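Side-chain contacts in E3 ubiquitin ligase RavN (Legionella pneumophila, PDB 5MIY), which acts as an E3 ubiquitin ligase, probably promoting the attachment of ubiquitin to proteins of the host cell as a Legionella effector: residues P7-P12 / E16-D21; S37-S42 / D51-A56; I68-N73 / I93-V98. One frame throughout, in Å; residues are numbered along the deposited sequence.

Contact 1 (P7-P12 / E16-D21); sequences PTYFDP and EDTVLD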
loop_
_atom_site.group_PDB
_atom_site.type_symbol
_atom_site.label_atom_id
_atom_site.label_comp_id
_atom_site.label_asym_id
_atom_site.label_seq_id
_atom_site.Cartn_x
_atom_site.Cartn_y
_atom_site.Cartn_z
ATOM N N PRO A 7 9.059 13.606 3.101
ATOM C CA PRO A 7 8.818 12.183 3.389
ATOM C C PRO A 7 8.826 11.369 2.103
ATOM O O PRO A 7 8.198 11.748 1.115
ATOM C CB PRO A 7 7.430 12.178 4.040
ATOM C CG PRO A 7 7.206 13.574 4.495
ATOM C CD PRO A 7 7.958 14.466 3.564
ATOM N N THR A 8 9.543 10.247 2.120
ATOM C CA THR A 8 9.608 9.366 0.961
ATOM C C THR A 8 9.228 7.941 1.342
ATOM O O THR A 8 9.211 7.559 2.517
ATOM C CB THR A 8 11.001 9.350 0.311
ATOM O OG1 THR A 8 11.937 8.711 1.191
ATOM C CG2 THR A 8 11.467 10.766 -0.032
ATOM N N TYR A 9 8.918 7.157 0.313
ATOM C CA TYR A 9 8.698 5.729 0.438
ATOM C C TYR A 9 9.475 5.028 -0.665
ATOM O O TYR A 9 9.685 5.588 -1.744
ATOM C CB TYR A 9 7.204 5.371 0.345
ATOM C CG TYR A 9 6.560 5.669 -1.002
ATOM C CD1 TYR A 9 6.197 6.972 -1.354
ATOM C CD2 TYR A 9 6.297 4.640 -1.916
ATOM C CE1 TYR A 9 5.597 7.244 -2.579
ATOM C CE2 TYR A 9 5.693 4.900 -3.135
ATOM C CZ TYR A 9 5.350 6.200 -3.467
ATOM O OH TYR A 9 4.762 6.456 -4.689
ATOM N N PHE A 10 9.921 3.805 -0.381
ATOM C CA PHE A 10 10.556 2.975 -1.403
ATOM C C PHE A 10 9.460 2.374 -2.271
ATOM O O PHE A 10 8.805 1.404 -1.882
ATOM C CB PHE A 10 11.414 1.882 -0.780
ATOM C CG PHE A 10 12.210 1.099 -1.790
ATOM C CD1 PHE A 10 13.377 1.625 -2.319
ATOM C CD2 PHE A 10 11.776 -0.147 -2.230
ATOM C CE1 PHE A 10 14.113 0.918 -3.261
ATOM C CE2 PHE A 10 12.508 -0.859 -3.165
ATOM C CZ PHE A 10 13.676 -0.328 -3.682
ATOM N N ASP A 11 9.267 2.937 -3.456
ATOM C CA ASP A 11 8.174 2.512 -4.318
ATOM C C ASP A 11 8.487 1.148 -4.912
ATOM O O ASP A 11 9.467 1.023 -5.661
ATOM C CB ASP A 11 7.944 3.532 -5.434
ATOM C CG ASP A 11 6.886 3.081 -6.434
ATOM O OD1 ASP A 11 5.917 2.406 -6.030
ATOM O OD2 ASP A 11 7.025 3.402 -7.633
ATOM N N PRO A 12 7.701 0.107 -4.620
ATOM C CA PRO A 12 7.999 -1.203 -5.221
ATOM C C PRO A 12 7.818 -1.216 -6.723
ATOM O O PRO A 12 8.459 -2.029 -7.405
ATOM C CB PRO A 12 7.005 -2.146 -4.533
ATOM C CG PRO A 12 5.852 -1.254 -4.160
ATOM C CD PRO A 12 6.462 0.084 -3.820
ATOM N N GLU A 16 12.459 2.432 -6.142
ATOM C CA GLU A 16 13.154 3.693 -5.947
ATOM C C GLU A 16 12.467 4.478 -4.838
ATOM O O GLU A 16 11.250 4.388 -4.651
ATOM C CB GLU A 16 13.181 4.517 -7.238
ATOM C CG GLU A 16 11.878 5.252 -7.510
ATOM C CD GLU A 16 11.835 5.904 -8.873
ATOM O OE1 GLU A 16 10.788 6.507 -9.204
ATOM O OE2 GLU A 16 12.840 5.815 -9.612
ATOM N N ASP A 17 13.258 5.255 -4.112
ATOM C CA ASP A 17 12.696 6.179 -3.137
ATOM C C ASP A 17 11.920 7.278 -3.864
ATOM O O ASP A 17 12.407 7.853 -4.844
ATOM C CB ASP A 17 13.807 6.772 -2.267
ATOM C CG ASP A 17 14.398 5.753 -1.292
ATOM O OD1 ASP A 17 13.644 4.909 -0.763
ATOM O OD2 ASP A 17 15.620 5.798 -1.046
ATOM N N THR A 18 10.707 7.562 -3.384
ATOM C CA THR A 18 9.748 8.427 -4.064
ATOM C C THR A 18 9.106 9.375 -3.056
ATOM O O THR A 18 8.685 8.942 -1.979
ATOM C CB THR A 18 8.652 7.587 -4.749
ATOM O OG1 THR A 18 9.244 6.695 -5.707
ATOM C CG2 THR A 18 7.611 8.486 -5.438
ATOM N N VAL A 19 9.008 10.659 -3.420
ATOM C CA VAL A 19 8.382 11.646 -2.540
ATOM C C VAL A 19 6.909 11.305 -2.356
ATOM O O VAL A 19 6.168 11.100 -3.328
ATOM C CB VAL A 19 8.555 13.070 -3.096
ATOM C CG1 VAL A 19 7.600 14.035 -2.405
ATOM C CG2 VAL A 19 10.000 13.546 -2.935
ATOM N N LEU A 20 6.477 11.248 -1.098
ATOM C CA LEU A 20 5.083 11.001 -0.770
ATOM C C LEU A 20 4.269 12.273 -0.983
ATOM O O LEU A 20 4.639 13.340 -0.487
ATOM C CB LEU A 20 4.989 10.533 0.681
ATOM C CG LEU A 20 3.645 10.342 1.371
ATOM C CD1 LEU A 20 2.957 9.117 0.791
ATOM C CD2 LEU A 20 3.864 10.167 2.865
ATOM N N ASP A 21 3.171 12.175 -1.734
ATOM C CA ASP A 21 2.283 13.320 -1.890
ATOM C C ASP A 21 0.841 12.832 -1.924
ATOM O O ASP A 21 0.560 11.647 -1.718
ATOM C CB ASP A 21 2.651 14.177 -3.122
ATOM C CG ASP A 21 2.552 13.423 -4.453
ATOM O OD1 ASP A 21 1.872 12.381 -4.535
ATOM O OD2 ASP A 21 3.162 13.906 -5.436
HETATM O O HOH W 1 11.868 5.713 1.231
HETATM O O HOH W 2 3.881 9.152 -5.012
HETATM O O HOH W 3 8.094 5.929 -8.106
#

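Contact 2 (S37-S42 / D51-A56); sequences SIKAIS and DPTTHA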
loop_
_atom_site.group_PDB
_atom_site.type_symbol
_atom_site.label_atom_id
_atom_site.label_comp_id
_atom_site.label_asym_id
_atom_site.label_seq_id
_atom_site.Cartn_x
_atom_site.Cartn_y
_atom_site.Cartn_z
ATOM N N SER A 37 0.985 -3.660 8.319
ATOM C CA SER A 37 2.043 -2.917 7.650
ATOM C C SER A 37 1.440 -1.848 6.751
ATOM O O SER A 37 0.467 -2.097 6.031
ATOM C CB SER A 37 2.944 -3.848 6.833
ATOM O OG SER A 37 3.962 -3.117 6.175
ATOM N N ILE A 38 2.029 -0.659 6.791
ATOM C CA ILE A 38 1.619 0.441 5.926
ATOM C C ILE A 38 2.385 0.351 4.605
ATOM O O ILE A 38 3.618 0.252 4.590
ATOM C CB ILE A 38 1.842 1.794 6.624
ATOM C CG1 ILE A 38 1.124 2.907 5.865
ATOM C CG2 ILE A 38 3.322 2.083 6.828
ATOM C CD1 ILE A 38 -0.389 2.858 6.057
ATOM N N LYS A 39 1.653 0.355 3.492
ATOM C CA LYS A 39 2.250 0.242 2.169
ATOM C C LYS A 39 1.935 1.481 1.343
ATOM O O LYS A 39 0.868 2.085 1.479
ATOM C CB LYS A 39 1.745 -1.006 1.427
ATOM C CG LYS A 39 1.970 -2.305 2.184
ATOM C CD LYS A 39 3.457 -2.561 2.421
ATOM C CE LYS A 39 3.676 -3.935 3.033
ATOM N NZ LYS A 39 5.117 -4.278 3.196
ATOM N N ALA A 40 2.871 1.854 0.478
ATOM C CA ALA A 40 2.681 2.969 -0.437
ATOM C C ALA A 40 3.190 2.565 -1.813
ATOM O O ALA A 40 4.296 2.027 -1.930
ATOM C CB ALA A 40 3.410 4.217 0.057
ATOM N N ILE A 41 2.385 2.810 -2.848
ATOM C CA ILE A 41 2.767 2.489 -4.226
ATOM C C ILE A 41 2.419 3.667 -5.128
ATOM O O ILE A 41 1.522 4.463 -4.827
ATOM C CB ILE A 41 2.099 1.184 -4.732
ATOM C CG1 ILE A 41 0.575 1.331 -4.846
ATOM C CG2 ILE A 41 2.458 0.013 -3.821
ATOM C CD1 ILE A 41 -0.138 0.027 -5.263
ATOM N N SER A 42 3.170 3.805 -6.226
ATOM C CA SER A 42 2.931 4.935 -7.115
ATOM C C SER A 42 1.740 4.692 -8.031
ATOM O O SER A 42 1.101 5.651 -8.474
ATOM C CB SER A 42 4.189 5.257 -7.943
ATOM O OG SER A 42 4.670 4.134 -8.680
ATOM N N ASP A 51 -0.660 -7.106 -3.169
ATOM C CA ASP A 51 0.318 -6.120 -2.734
ATOM C C ASP A 51 1.712 -6.552 -3.176
ATOM O O ASP A 51 2.081 -7.716 -2.981
ATOM C CB ASP A 51 0.265 -5.969 -1.219
ATOM C CG ASP A 51 1.416 -5.155 -0.679
ATOM O OD1 ASP A 51 1.543 -3.977 -1.076
ATOM O OD2 ASP A 51 2.196 -5.694 0.133
ATOM N N PRO A 52 2.509 -5.657 -3.772
ATOM C CA PRO A 52 3.822 -6.080 -4.302
ATOM C C PRO A 52 4.767 -6.762 -3.308
ATOM O O PRO A 52 5.360 -7.791 -3.652
ATOM C CB PRO A 52 4.402 -4.760 -4.831
ATOM C CG PRO A 52 3.199 -4.008 -5.295
ATOM C CD PRO A 52 2.116 -4.326 -4.268
ATOM N N THR A 53 4.938 -6.227 -2.094
ATOM C CA THR A 53 5.968 -6.764 -1.205
ATOM C C THR A 53 5.496 -7.930 -0.339
ATOM O O THR A 53 6.329 -8.727 0.105
ATOM C CB THR A 53 6.529 -5.663 -0.293
ATOM O OG1 THR A 53 5.485 -5.126 0.532
ATOM C CG2 THR A 53 7.157 -4.544 -1.120
ATOM N N THR A 54 4.196 -8.058 -0.068
ATOM C CA THR A 54 3.706 -9.151 0.766
ATOM C C THR A 54 2.812 -10.129 0.020
ATOM O O THR A 54 2.531 -11.209 0.554
ATOM C CB THR A 54 2.921 -8.616 1.977
ATOM O OG1 THR A 54 1.671 -8.062 1.541
ATOM C CG2 THR A 54 3.724 -7.564 2.746
ATOM N N HIS A 55 2.351 -9.774 -1.181
ATOM C CA HIS A 55 1.371 -10.539 -1.947
ATOM C C HIS A 55 0.055 -10.711 -1.193
ATOM O O HIS A 55 -0.721 -11.625 -1.490
ATOM C CB HIS A 55 1.945 -11.891 -2.386
ATOM C CG HIS A 55 3.020 -11.767 -3.422
ATOM N ND1 HIS A 55 3.834 -12.818 -3.790
ATOM C CD2 HIS A 55 3.414 -10.709 -4.169
ATOM C CE1 HIS A 55 4.680 -12.412 -4.720
ATOM N NE2 HIS A 55 4.448 -11.135 -4.966
ATOM N N ALA A 56 -0.217 -9.841 -0.222
ATOM C CA ALA A 56 -1.523 -9.832 0.418
ATOM C C ALA A 56 -2.598 -9.458 -0.597
ATOM O O ALA A 56 -2.413 -8.558 -1.422
ATOM C CB ALA A 56 -1.537 -8.858 1.600
#

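Contact 3 (I68-N73 / I93-V98); sequences IDHSSN and IELFAV. With SO4 (sulfate ion), chain E.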
loop_
_atom_site.group_PDB
_atom_site.type_symbol
_atom_site.label_atom_id
_atom_site.label_comp_id
_atom_site.label_asym_id
_atom_site.label_seq_id
_atom_site.Cartn_x
_atom_site.Cartn_y
_atom_site.Cartn_z
ATOM N N ILE A 68 0.758 11.436 5.460
ATOM C CA ILE A 68 1.583 12.644 5.378
ATOM C C ILE A 68 1.531 13.412 6.693
ATOM O O ILE A 68 2.545 13.939 7.167
ATOM C CB ILE A 68 1.132 13.528 4.198
ATOM C CG1 ILE A 68 1.420 12.847 2.856
ATOM C CG2 ILE A 68 1.810 14.911 4.254
ATOM C CD1 ILE A 68 0.654 13.463 1.708
ATOM N N ASP A 69 0.351 13.478 7.307
ATOM C CA ASP A 69 0.192 14.235 8.543
ATOM C C ASP A 69 0.875 13.576 9.732
ATOM O O ASP A 69 0.966 14.205 10.796
ATOM C CB ASP A 69 -1.290 14.444 8.831
ATOM C CG ASP A 69 -1.902 15.514 7.950
ATOM O OD1 ASP A 69 -1.130 16.279 7.335
ATOM O OD2 ASP A 69 -3.147 15.597 7.873
ATOM N N HIS A 70 1.350 12.340 9.578
ATOM C CA HIS A 70 2.129 11.647 10.596
ATOM C C HIS A 70 3.593 11.508 10.198
ATOM O O HIS A 70 4.279 10.606 10.689
ATOM C CB HIS A 70 1.537 10.263 10.874
ATOM C CG HIS A 70 0.240 10.291 11.625
ATOM N ND1 HIS A 70 0.135 10.765 12.916
ATOM C CD2 HIS A 70 -1.003 9.890 11.269
ATOM C CE1 HIS A 70 -1.118 10.661 13.320
ATOM N NE2 HIS A 70 -1.829 10.131 12.340
ATOM N N SER A 71 4.087 12.389 9.320
ATOM C CA SER A 71 5.402 12.195 8.715
ATOM C C SER A 71 6.550 12.360 9.707
ATOM O O SER A 71 7.668 11.922 9.416
ATOM C CB SER A 71 5.588 13.157 7.543
ATOM O OG SER A 71 5.381 14.500 7.936
ATOM N N SER A 72 6.306 12.973 10.863
ATOM C CA SER A 72 7.318 13.101 11.902
ATOM C C SER A 72 7.193 12.036 12.985
ATOM O O SER A 72 7.970 12.056 13.945
ATOM C CB SER A 72 7.239 14.489 12.540
ATOM O OG SER A 72 5.922 14.746 12.993
ATOM N N ASN A 73 6.236 11.120 12.866
ATOM C CA ASN A 73 6.043 10.080 13.869
ATOM C C ASN A 73 7.093 8.992 13.676
ATOM O O ASN A 73 7.166 8.375 12.606
ATOM C CB ASN A 73 4.633 9.504 13.770
ATOM C CG ASN A 73 4.250 8.691 14.992
ATOM O OD1 ASN A 73 4.913 7.713 15.333
ATOM N ND2 ASN A 73 3.174 9.096 15.659
ATOM N N ILE A 93 -5.296 1.933 15.146
ATOM C CA ILE A 93 -6.439 2.744 15.549
ATOM C C ILE A 93 -5.988 4.147 15.938
ATOM O O ILE A 93 -6.629 5.141 15.574
ATOM C CB ILE A 93 -7.206 2.055 16.691
ATOM C CG1 ILE A 93 -7.702 0.676 16.242
ATOM C CG2 ILE A 93 -8.375 2.915 17.147
ATOM C CD1 ILE A 93 -8.117 -0.220 17.392
ATOM N N GLU A 94 -4.866 4.255 16.658
ATOM C CA GLU A 94 -4.420 5.559 17.144
ATOM C C GLU A 94 -3.947 6.444 15.997
ATOM O O GLU A 94 -4.220 7.650 15.978
ATOM C CB GLU A 94 -3.304 5.385 18.174
ATOM C CG GLU A 94 -3.759 4.751 19.480
ATOM C CD GLU A 94 -2.634 4.036 20.210
ATOM O OE1 GLU A 94 -2.934 3.171 21.063
ATOM O OE2 GLU A 94 -1.451 4.337 19.931
ATOM N N LEU A 95 -3.244 5.858 15.027
ATOM C CA LEU A 95 -2.661 6.644 13.948
ATOM C C LEU A 95 -3.670 6.937 12.841
ATOM O O LEU A 95 -3.695 8.052 12.309
ATOM C CB LEU A 95 -1.438 5.920 13.385
ATOM C CG LEU A 95 -0.268 5.693 14.349
ATOM C CD1 LEU A 95 0.662 4.593 13.853
ATOM C CD2 LEU A 95 0.503 6.990 14.580
ATOM N N PHE A 96 -4.518 5.965 12.487
ATOM C CA PHE A 96 -5.357 6.090 11.300
ATOM C C PHE A 96 -6.858 5.991 11.561
ATOM O O PHE A 96 -7.640 6.145 10.615
ATOM C CB PHE A 96 -4.934 5.037 10.257
ATOM C CG PHE A 96 -3.461 5.076 9.937
ATOM C CD1 PHE A 96 -2.921 6.137 9.215
ATOM C CD2 PHE A 96 -2.611 4.073 10.380
ATOM C CE1 PHE A 96 -1.562 6.190 8.930
ATOM C CE2 PHE A 96 -1.250 4.115 10.094
ATOM C CZ PHE A 96 -0.726 5.178 9.369
ATOM N N ALA A 97 -7.287 5.755 12.806
ATOM C CA ALA A 97 -8.711 5.740 13.168
ATOM C C ALA A 97 -9.482 4.641 12.439
ATOM O O ALA A 97 -10.634 4.828 12.038
ATOM C CB ALA A 97 -9.366 7.102 12.924
ATOM N N VAL A 98 -8.846 3.485 12.270
ATOM C CA VAL A 98 -9.480 2.311 11.679
ATOM C C VAL A 98 -9.181 1.112 12.562
ATOM O O VAL A 98 -8.015 0.851 12.880
ATOM C CB VAL A 98 -8.984 2.031 10.244
ATOM C CG1 VAL A 98 -9.733 0.838 9.658
ATOM C CG2 VAL A 98 -9.141 3.257 9.358
HETATM S S SO4 E . 2.480 12.560 15.077
HETATM O O1 SO4 E . 3.753 12.292 15.744
HETATM O O2 SO4 E . 1.710 11.322 14.993
HETATM O O3 SO4 E . 2.736 13.075 13.734
HETATM O O4 SO4 E . 1.719 13.545 15.838
#

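Contact 1 (P7-P12 / E16-D21)
Y9 and T18 face each other in an antiparallel hydrogen-bonded pair, and their side chains run alongside one another on the same face of the hairpin. T18 CB sits over one face of the Y9 ring, toward its rim, in a CH-pi contact 4.0 Å from the ring centroid. With chi1 at 65°, Y9 CG falls between its own backbone N and carbonyl carbon, which tucks the ring in against T18. Backbone bonds fix the register: Y9 N to T18 O measures 2.9 Å and T18 N to Y9 O 2.8 Å, while L20 N reaches P7 O in a nearly straight bond (173°). F10 and D17 occupy the other face, where D17 OD1 lies in plane at the edge of the F10 ring, 3.6 Å from CD1, with the carboxylate turned 79° from the ring. Waters add a second shell. One donates to both D11 OD2 and E16 OE1 and accepts from T18 OG1, bridging two acidic side chains; D11 OD2 also hydrogen-bonds S42 OG. Beyond these, Y9 rests on A40 of strand 35-41, and L20 packs on L67 and I68 of helix 64-68, so this two-stranded beta hairpin bridges sheet and helix.

Contact 2 (S37-S42 / D51-A56)
The D51 carboxylate meets the K39 side chain on one side of its plane and the backbone of its own loop on the other. K39 crosses it at about a right angle, and its methylene groups do the touching: CG lies 3.7 Å from D51 OD1, and CE comes equally near to OD2. From the opposite side, T54 N donates to D51 OD2 at 3.1 Å, 41° out of the carboxylate plane. T54 OG1 takes the anti lone pair of that same oxygen at 2.8 Å, so two donors from one residue grip OD2 and limit the rotation of the carboxylate. The backbone bond makes an Asx motif; T54 OG1 in turn accepts from A56 N, adding an ST turn. The other oxygen, D51 OD1, is bonded to the hydroxyl of Y27 on strand 25-32, which ties the loop to the sheet.

K39 reaches its partner through a bend at chi2 (-62°), beyond which the chain is extended. NZ ends 2.8 Å from T53 OG1, to which it donates, and T54 CG2 comes 3.6 Å from K39 NZ, the two side chains meeting tip to tip. Further along the strand, I41 CG2 makes apolar contact with P52 CG at 4.3 Å, and both residues also pack on Y27. The lysine thus joins the loop through a neutral hydroxyl, while K39 NZ stays 4.5 Å from D51 OD2, beyond a salt bridge. At that separation the two charges probably still attract, but the aspartate appears chiefly engaged in holding the loop in shape.

Contact 3 (I68-N73 / I93-V98)
H70 presents a face to one part of L95 and a ring nitrogen to another. L95 CD2 lies over the imidazole, offset toward its rim, in a CH-pi contact 4.2 Å from the centroid and only 14° off the ring normal. H70 NE2 donates to L95 O of the same leucine at 2.8 Å, weakly, with 126° at the hydrogen. The methyl group also touches the amide of N73, with CD2 3.6 Å from ND2, and so lies against two polar side chains of the loop.

The other ring nitrogen, H70 ND1, donates to sulfate O2 at 2.7 Å. N73 ND2 reaches the same oxygen in an almost straight bond; with CG anti to the backbone N (chi1 -165°), the amide is placed beside both the sulfate and L95 CD2. Two donors thus converge on one sulfate oxygen. If the weak NE2 bond is counted, both imidazole nitrogens donate, which would be consistent with a protonated ring beside the anion. N73 OD1 faces a different task, accepting from L75 N further along the loop.

Consecutive type I beta turns, I68 to S71 and H70 to N73, place these two N-H donors beside a sulfate, probably from the crystallisation liquor, where the loop after helix 64-68 packs against the C-terminal turn of helix 89-96.

In the fold
The three contacts follow one another along the chain, each closing before the next opens. Strand 35-41 carries half of contact 2, which touches both of the others: near the C-terminal end of the strand, A40 packs against P12 of contact 1, about 12 Å away between centres, and I38 touches F96 of contact 3, about 17 Å away. Contacts 1 and 3, also about 17 Å apart between centres, meet directly where P7 packs on S71 and D21 on I68. The hairpin, the edge of the four-stranded sheet and both short helices are thereby linked to one another by packing, while the long helix 111-125 takes no part in the three contacts.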